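Thiol:disulfide interchange protein DsbA (Pseudomonas aeruginosa, PDB 4ZL8) probably introduces disulfide bonds into other proteins of the periplasm by handing over its own redox-active disulfide. Local coordinates at residues Y41-T46 / P154-N159; A56-V61 / K185-A190; F95-I98 / K104-T107. The protein carries 1 engineered substitution. All coordinates share one frame; numbering follows the deposited sequence.

Contact 1. Residues Y41-T46 / P154-N159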
loop_
_atom_site.group_PDB
_atom_site.type_symbol
_atom_site.label_atom_id
_atom_site.label_comp_id
_atom_site.label_asym_id
_atom_site.label_seq_id
_atom_site.Cartn_x
_atom_site.Cartn_y
_atom_site.Cartn_z
ATOM N N TYR A 41 -6.981 5.938 6.185
ATOM C CA TYR A 41 -8.411 5.964 5.891
ATOM C C TYR A 41 -8.819 7.315 5.310
ATOM O O TYR A 41 -9.520 7.376 4.296
ATOM C CB TYR A 41 -9.213 5.630 7.161
ATOM C CG TYR A 41 -10.718 5.646 7.005
ATOM C CD1 TYR A 41 -11.360 4.766 6.171
ATOM C CD2 TYR A 41 -11.490 6.523 7.733
ATOM C CE1 TYR A 41 -12.730 4.772 6.035
ATOM C CE2 TYR A 41 -12.861 6.542 7.609
ATOM C CZ TYR A 41 -13.471 5.655 6.765
ATOM O OH TYR A 41 -14.840 5.667 6.616
ATOM N N ALA A 42 -8.359 8.394 5.937
ATOM C CA ALA A 42 -8.770 9.722 5.509
ATOM C C ALA A 42 -8.210 10.102 4.134
ATOM O O ALA A 42 -8.785 10.951 3.457
ATOM C CB ALA A 42 -8.355 10.741 6.535
ATOM N N PHE A 43 -7.091 9.500 3.744
ATOM C CA PHE A 43 -6.469 9.740 2.438
ATOM C C PHE A 43 -7.156 8.991 1.314
ATOM O O PHE A 43 -7.039 9.383 0.143
ATOM C CB PHE A 43 -5.003 9.318 2.533
ATOM C CG PHE A 43 -4.113 9.735 1.374
ATOM C CD1 PHE A 43 -4.235 10.964 0.751
ATOM C CD2 PHE A 43 -3.077 8.897 1.002
ATOM C CE1 PHE A 43 -3.361 11.326 -0.284
ATOM C CE2 PHE A 43 -2.203 9.255 -0.016
ATOM C CZ PHE A 43 -2.342 10.477 -0.651
ATOM N N GLU A 44 -7.885 7.922 1.629
ATOM C CA GLU A 44 -8.497 7.094 0.588
ATOM C C GLU A 44 -9.328 7.859 -0.445
ATOM O O GLU A 44 -9.193 7.591 -1.643
ATOM C CB GLU A 44 -9.320 5.965 1.209
ATOM C CG GLU A 44 -8.453 4.892 1.832
ATOM C CD GLU A 44 -7.788 4.009 0.805
ATOM O OE1 GLU A 44 -8.507 3.208 0.188
ATOM O OE2 GLU A 44 -6.567 4.138 0.587
ATOM N N PRO A 45 -10.191 8.785 -0.021
ATOM C CA PRO A 45 -10.998 9.472 -1.047
ATOM C C PRO A 45 -10.166 10.314 -2.020
ATOM O O PRO A 45 -10.651 10.685 -3.101
ATOM C CB PRO A 45 -11.949 10.360 -0.232
ATOM C CG PRO A 45 -11.910 9.806 1.149
ATOM C CD PRO A 45 -10.602 9.132 1.349
ATOM N N THR A 46 -8.920 10.582 -1.663
ATOM C CA THR A 46 -8.017 11.328 -2.542
ATOM C C THR A 46 -7.223 10.374 -3.438
ATOM O O THR A 46 -7.192 10.536 -4.664
ATOM C CB THR A 46 -7.072 12.209 -1.710
ATOM O OG1 THR A 46 -7.852 13.163 -0.965
ATOM C CG2 THR A 46 -6.108 12.976 -2.602
ATOM N N PRO A 154 0.536 7.079 6.184
ATOM C CA PRO A 154 0.821 6.663 4.802
ATOM C C PRO A 154 2.092 7.319 4.280
ATOM O O PRO A 154 2.362 8.482 4.566
ATOM C CB PRO A 154 -0.414 7.133 4.043
ATOM C CG PRO A 154 -0.930 8.303 4.844
ATOM C CD PRO A 154 -0.595 8.022 6.275
ATOM N N THR A 155 2.856 6.559 3.490
ATOM C CA THR A 155 4.068 7.056 2.843
ATOM C C THR A 155 4.078 6.553 1.423
ATOM O O THR A 155 3.701 5.414 1.145
ATOM C CB THR A 155 5.324 6.572 3.566
ATOM O OG1 THR A 155 5.350 7.119 4.889
ATOM C CG2 THR A 155 6.608 6.990 2.848
ATOM N N MET A 156 4.487 7.433 0.522
ATOM C CA MET A 156 4.566 7.109 -0.896
ATOM C C MET A 156 6.021 6.883 -1.297
ATOM O O MET A 156 6.931 7.566 -0.812
ATOM C CB MET A 156 4.060 8.283 -1.728
ATOM C CG MET A 156 2.668 8.764 -1.393
ATOM S SD MET A 156 1.395 7.497 -1.573
ATOM C CE MET A 156 1.566 7.034 -3.268
ATOM N N VAL A 157 6.225 5.923 -2.201
ATOM C CA VAL A 157 7.520 5.736 -2.850
ATOM C C VAL A 157 7.294 5.590 -4.345
ATOM O O VAL A 157 6.515 4.743 -4.789
ATOM C CB VAL A 157 8.327 4.513 -2.313
ATOM C CG1 VAL A 157 9.669 4.414 -3.028
ATOM C CG2 VAL A 157 8.519 4.603 -0.809
ATOM N N VAL A 158 7.965 6.442 -5.113
ATOM C CA VAL A 158 7.893 6.382 -6.567
ATOM C C VAL A 158 9.150 5.780 -7.162
ATOM O O VAL A 158 10.283 6.217 -6.859
ATOM C CB VAL A 158 7.603 7.763 -7.176
ATOM C CG1 VAL A 158 7.741 7.761 -8.683
ATOM C CG2 VAL A 158 6.191 8.193 -6.808
ATOM N N ASN A 159 8.912 4.763 -7.992
ATOM C CA ASN A 159 9.913 4.024 -8.759
ATOM C C ASN A 159 11.113 3.537 -7.956
ATOM O O ASN A 159 12.228 3.441 -8.457
ATOM C CB ASN A 159 10.374 4.808 -9.993
ATOM C CG ASN A 159 10.426 3.951 -11.222
ATOM O OD1 ASN A 159 9.755 2.921 -11.300
ATOM N ND2 ASN A 159 11.244 4.359 -12.188
#
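F43 reaches from helix 38-52 to P154 and M156, joining the two elements that flank the redox-active centre of a thioredoxin fold: the helix that carries the CxxC motif and the loop with the cis-proline. P154 follows a cis peptide bond and its side chain also touches C37, as expected of the family's cis-Pro loop, and strand 155-158 runs on from it. The phenyl ring points at the strand because CG lies anti to the backbone N (chi1 -169°), which carries it off the helix towards P154 and M156. CD2 then meets CB of P154 at 4.4 Å, an oblique approach to the ring. M156 lies two residues further on, near the start of the strand. Its three side-chain torsions all stay near -60°, curling the chain so that sulfur, not the methyl, is presented to the ring. E31 of strand 27-33 and T175 of helix 172-188 also touch F43, so the ring is buried among sheet, loop and C-terminal helix. SD of M156 sits near the ring plane of F43, 4.3 Å from CE2 at the edge, while the CE methyl of M156 stays 5.5 Å from that same CE2.

Contact 2. Residues A56-V61 / K185-A190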
loop_
_atom_site.group_PDB
_atom_site.type_symbol
_atom_site.label_atom_id
_atom_site.label_comp_id
_atom_site.label_asym_id
_atom_site.label_seq_id
_atom_site.Cartn_x
_atom_site.Cartn_y
_atom_site.Cartn_z
ATOM N N ALA A 56 -0.833 3.739 -18.703
ATOM C CA ALA A 56 -0.533 2.327 -18.905
ATOM C C ALA A 56 0.885 1.959 -18.498
ATOM O O ALA A 56 1.161 0.778 -18.298
ATOM C CB ALA A 56 -0.777 1.928 -20.329
ATOM N N ASP A 57 1.783 2.933 -18.352
ATOM C CA ASP A 57 3.156 2.633 -17.968
ATOM C C ASP A 57 3.415 2.834 -16.488
ATOM O O ASP A 57 4.561 2.798 -16.066
ATOM C CB ASP A 57 4.169 3.448 -18.791
ATOM C CG ASP A 57 4.028 4.960 -18.607
ATOM O OD1 ASP A 57 2.968 5.417 -18.146
ATOM O OD2 ASP A 57 4.978 5.691 -18.984
ATOM N N VAL A 58 2.356 3.033 -15.700
ATOM C CA VAL A 58 2.494 3.197 -14.260
ATOM C C VAL A 58 1.859 1.985 -13.574
ATOM O O VAL A 58 0.811 1.514 -13.976
ATOM C CB VAL A 58 1.805 4.486 -13.808
ATOM C CG1 VAL A 58 1.816 4.605 -12.295
ATOM C CG2 VAL A 58 2.481 5.688 -14.455
ATOM N N HIS A 59 2.519 1.495 -12.530
ATOM C CA HIS A 59 1.995 0.398 -11.711
ATOM C C HIS A 59 1.834 0.861 -10.267
ATOM O O HIS A 59 2.817 1.058 -9.555
ATOM C CB HIS A 59 2.965 -0.778 -11.784
ATOM C CG HIS A 59 2.644 -1.917 -10.876
ATOM N ND1 HIS A 59 1.411 -2.534 -10.844
ATOM C CD2 HIS A 59 3.426 -2.589 -10.006
ATOM C CE1 HIS A 59 1.439 -3.516 -9.957
ATOM N NE2 HIS A 59 2.655 -3.578 -9.447
ATOM N N PHE A 60 0.588 1.068 -9.867
ATOM C CA PHE A 60 0.261 1.475 -8.513
ATOM C C PHE A 60 0.037 0.242 -7.664
ATOM O O PHE A 60 -0.700 -0.671 -8.045
ATOM C CB PHE A 60 -1.004 2.331 -8.497
ATOM C CG PHE A 60 -1.470 2.669 -7.115
ATOM C CD1 PHE A 60 -0.859 3.660 -6.391
ATOM C CD2 PHE A 60 -2.505 1.964 -6.545
ATOM C CE1 PHE A 60 -1.285 3.949 -5.100
ATOM C CE2 PHE A 60 -2.927 2.241 -5.268
ATOM C CZ PHE A 60 -2.318 3.216 -4.554
ATOM N N VAL A 61 0.643 0.239 -6.484
ATOM C CA VAL A 61 0.400 -0.836 -5.548
ATOM C C VAL A 61 0.412 -0.320 -4.133
ATOM O O VAL A 61 1.079 0.645 -3.798
ATOM C CB VAL A 61 1.412 -1.944 -5.692
ATOM C CG1 VAL A 61 2.778 -1.427 -5.369
ATOM C CG2 VAL A 61 1.037 -3.144 -4.827
ATOM N N LYS A 185 9.182 12.619 -14.231
ATOM C CA LYS A 185 10.639 12.616 -14.139
ATOM C C LYS A 185 11.167 11.256 -14.608
ATOM O O LYS A 185 12.117 11.174 -15.403
ATOM C CB LYS A 185 11.054 12.914 -12.696
ATOM C CG LYS A 185 12.555 12.956 -12.474
ATOM C CD LYS A 185 12.877 13.370 -11.041
ATOM C CE LYS A 185 14.375 13.379 -10.727
ATOM N NZ LYS A 185 15.104 14.506 -11.365
ATOM N N GLU A 186 10.536 10.197 -14.115
ATOM C CA GLU A 186 10.989 8.865 -14.437
ATOM C C GLU A 186 10.650 8.503 -15.889
ATOM O O GLU A 186 11.419 7.795 -16.541
ATOM C CB GLU A 186 10.391 7.864 -13.458
ATOM C CG GLU A 186 10.932 7.983 -12.050
ATOM C CD GLU A 186 12.412 7.783 -12.027
ATOM O OE1 GLU A 186 13.157 8.768 -11.925
ATOM O OE2 GLU A 186 12.835 6.624 -12.179
ATOM N N ARG A 187 9.520 8.985 -16.406
ATOM C CA ARG A 187 9.172 8.731 -17.804
ATOM C C ARG A 187 10.175 9.375 -18.753
ATOM O O ARG A 187 10.472 8.831 -19.818
ATOM C CB ARG A 187 7.748 9.214 -18.110
ATOM C CG ARG A 187 7.249 8.808 -19.477
ATOM C CD ARG A 187 5.799 9.192 -19.709
ATOM N NE ARG A 187 4.882 8.421 -18.865
ATOM C CZ ARG A 187 4.122 8.908 -17.885
ATOM N NH1 ARG A 187 4.123 10.208 -17.567
ATOM N NH2 ARG A 187 3.336 8.092 -17.217
ATOM N N ALA A 188 10.685 10.541 -18.388
ATOM C CA ALA A 188 11.643 11.258 -19.210
ATOM C C ALA A 188 13.049 10.654 -19.155
ATOM O O ALA A 188 13.884 10.962 -20.006
ATOM C CB ALA A 188 11.686 12.712 -18.778
ATOM N N ALA A 189 13.310 9.810 -18.163
ATOM C CA ALA A 189 14.664 9.306 -17.943
ATOM C C ALA A 189 15.105 8.275 -18.975
ATOM O O ALA A 189 14.309 7.467 -19.475
ATOM C CB ALA A 189 14.773 8.712 -16.551
ATOM N N ALA A 190 16.411 8.265 -19.229
ATOM C CA ALA A 190 17.039 7.242 -20.059
ATOM C C ALA A 190 16.953 5.867 -19.422
ATOM O O ALA A 190 17.004 5.739 -18.198
ATOM C CB ALA A 190 18.492 7.600 -20.304
#
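R187 and D57 meet in a side-on salt bridge, in which two nitrogens of the guanidinium take one carboxylate oxygen each. NE donates to OD2 of D57 at 2.7 Å, on the syn lone pair of that oxygen. Beside it, NH2 of R187 reaches OD1 of D57 at 2.9 Å, again from the syn side though somewhat out of the carboxylate plane. Both bonds are close to straight, and the two flat groups lie nearly coplanar, 26° apart. Such a paired grip restrains rotation of the carboxylate as well as its position. The arginine gets there by leaving the helix extended, with CG and then CD swung out, before a bend at chi3 (-68°) turns the NE edge onto the acid; D57 holds CG between its backbone N and carbonyl carbon (chi1 62°), which turns the carboxylate towards the arginine.

In the thioredoxin fold this joins the last turns of helix 172-188 to the point where the beta-alpha-beta crossover of strand 27-33, helix 38-52 and strand 58-64 enters its second strand. The inner side is apolar: V58 is buried, and its CG2 approaches NH2 of R187 obliquely at 3.8 Å, while I27 and P55 touch the arginine as well. Towards solvent the fit is looser. D57 and R187 are both partly exposed, so water probably weakens their attraction. NH1 of R187 has a second acid, E184, with which it forms another salt bridge through OE1.

Contact 3. Residues F95-I98 / K104-T107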
loop_
_atom_site.group_PDB
_atom_site.type_symbol
_atom_site.label_atom_id
_atom_site.label_comp_id
_atom_site.label_asym_id
_atom_site.label_seq_id
_atom_site.Cartn_x
_atom_site.Cartn_y
_atom_site.Cartn_z
ATOM N N PHE A 95 -11.688 -1.141 5.040
ATOM C CA PHE A 95 -11.496 0.152 5.678
ATOM C C PHE A 95 -12.747 0.575 6.449
ATOM O O PHE A 95 -12.642 1.101 7.574
ATOM C CB PHE A 95 -11.127 1.228 4.651
ATOM C CG PHE A 95 -9.644 1.472 4.508
ATOM C CD1 PHE A 95 -8.912 2.007 5.556
ATOM C CD2 PHE A 95 -8.985 1.201 3.316
ATOM C CE1 PHE A 95 -7.567 2.256 5.438
ATOM C CE2 PHE A 95 -7.631 1.451 3.200
ATOM C CZ PHE A 95 -6.928 1.982 4.245
ATOM N N GLU A 96 -13.929 0.401 5.863
ATOM C CA GLU A 96 -15.146 0.857 6.510
ATOM C C GLU A 96 -15.437 0.006 7.761
ATOM O O GLU A 96 -15.884 0.536 8.790
ATOM C CB GLU A 96 -16.330 0.842 5.531
ATOM C CG GLU A 96 -17.450 1.804 5.899
ATOM C CD GLU A 96 -17.129 3.289 5.622
ATOM O OE1 GLU A 96 -15.981 3.650 5.235
ATOM O OE2 GLU A 96 -18.048 4.113 5.801
ATOM N N ALA A 97 -15.173 -1.292 7.679
ATOM C CA ALA A 97 -15.412 -2.176 8.832
ATOM C C ALA A 97 -14.586 -1.721 10.043
ATOM O O ALA A 97 -15.074 -1.650 11.164
ATOM C CB ALA A 97 -15.070 -3.602 8.481
ATOM N N ILE A 98 -13.330 -1.411 9.784
ATOM C CA ILE A 98 -12.400 -1.064 10.853
ATOM C C ILE A 98 -12.674 0.321 11.408
ATOM O O ILE A 98 -12.672 0.509 12.610
ATOM C CB ILE A 98 -10.969 -1.188 10.349
ATOM C CG1 ILE A 98 -10.625 -2.665 10.159
ATOM C CG2 ILE A 98 -9.972 -0.527 11.309
ATOM C CD1 ILE A 98 -9.338 -2.942 9.379
ATOM N N LYS A 104 -12.618 -5.195 14.718
ATOM C CA LYS A 104 -11.179 -5.258 14.932
ATOM C C LYS A 104 -10.427 -6.049 13.878
ATOM O O LYS A 104 -9.273 -5.742 13.577
ATOM C CB LYS A 104 -10.887 -5.840 16.313
ATOM C CG LYS A 104 -11.563 -5.101 17.451
ATOM C CD LYS A 104 -11.175 -3.625 17.524
ATOM C CE LYS A 104 -11.805 -2.941 18.739
ATOM N NZ LYS A 104 -11.403 -1.510 18.844
ATOM N N LEU A 105 -11.085 -7.055 13.306
ATOM C CA LEU A 105 -10.481 -7.940 12.310
ATOM C C LEU A 105 -9.087 -8.386 12.752
ATOM O O LEU A 105 -8.120 -8.257 12.015
ATOM C CB LEU A 105 -10.444 -7.273 10.924
ATOM C CG LEU A 105 -11.817 -6.812 10.403
ATOM C CD1 LEU A 105 -11.681 -6.245 9.011
ATOM C CD2 LEU A 105 -12.868 -7.930 10.413
ATOM N N ALA A 106 -9.035 -8.954 13.958
ATOM C CA ALA A 106 -7.770 -9.125 14.686
ATOM C C ALA A 106 -7.252 -10.548 14.688
ATOM O O ALA A 106 -6.126 -10.792 15.124
ATOM C CB ALA A 106 -7.904 -8.620 16.111
ATOM N N THR A 107 -8.069 -11.485 14.212
ATOM C CA THR A 107 -7.654 -12.875 14.068
ATOM C C THR A 107 -8.171 -13.373 12.743
ATOM O O THR A 107 -9.124 -12.816 12.213
ATOM C CB THR A 107 -8.262 -13.772 15.142
ATOM O OG1 THR A 107 -9.692 -13.801 15.003
ATOM C CG2 THR A 107 -7.906 -13.292 16.543
#
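L105 pushes its isobutyl group against A97 and I98 in the helical domain that DsbA proteins insert into the thioredoxin fold, closing the turn between helix 87-99 and helix 108-116. The backbone of L105 adopts a left-handed conformation (phi 45°, psi 55°), which aims the side chain back at the helix the chain has just left. From CB, which stands off at 4.7 Å from CD1 of I98, the chain steps to CG, placed beside the backbone N and 4.3 Å from CG1 of I98. There it forks. The CD1 branch does the touching: it lies 3.9 Å from CG1 of I98 and 4.1 Å from CD1 of the same isoleucine, and it also meets CB of A97 at 4.3 Å. I98 can receive it because its longer branch, CG1 with CD1, lies beside its own backbone N (chi1 -71°) and reaches towards the loop. H74 and M77 of helix 70-84 and F114 of helix 108-116 also touch L105, so the leucine is buried where three helices converge. Around it the loop is held by polar bonds: NE2 of H74 is hydrogen-bonded to O of K104, and T107 caps helix 108-116 through OG1 to the N of E110. The second branch of L105, CD2, stays farther from the helix, 5.2 Å from CB of A97.

In the fold
From the N terminus, strand 27-33 leads into helix 38-52, where the first half of contact 1 lies, and then into strand 58-64, whose start opens contact 2. The chain next enters the helical domain, where contact 3 closes a short loop, nested within both longer loops. Contact 1 closes when the chain returns to the sheet at 154-159, and contact 2 at the end of helix 172-188, so these two cross. Contact 1 touches both others: OH of Y41 lies 2.7 Å from OE1 of E96, linking the active-site helix to the helical domain, and ND2 of N159 lies 2.8 Å from OE2 of E186, linking the turn after strand 155-158 to the C-terminal helix.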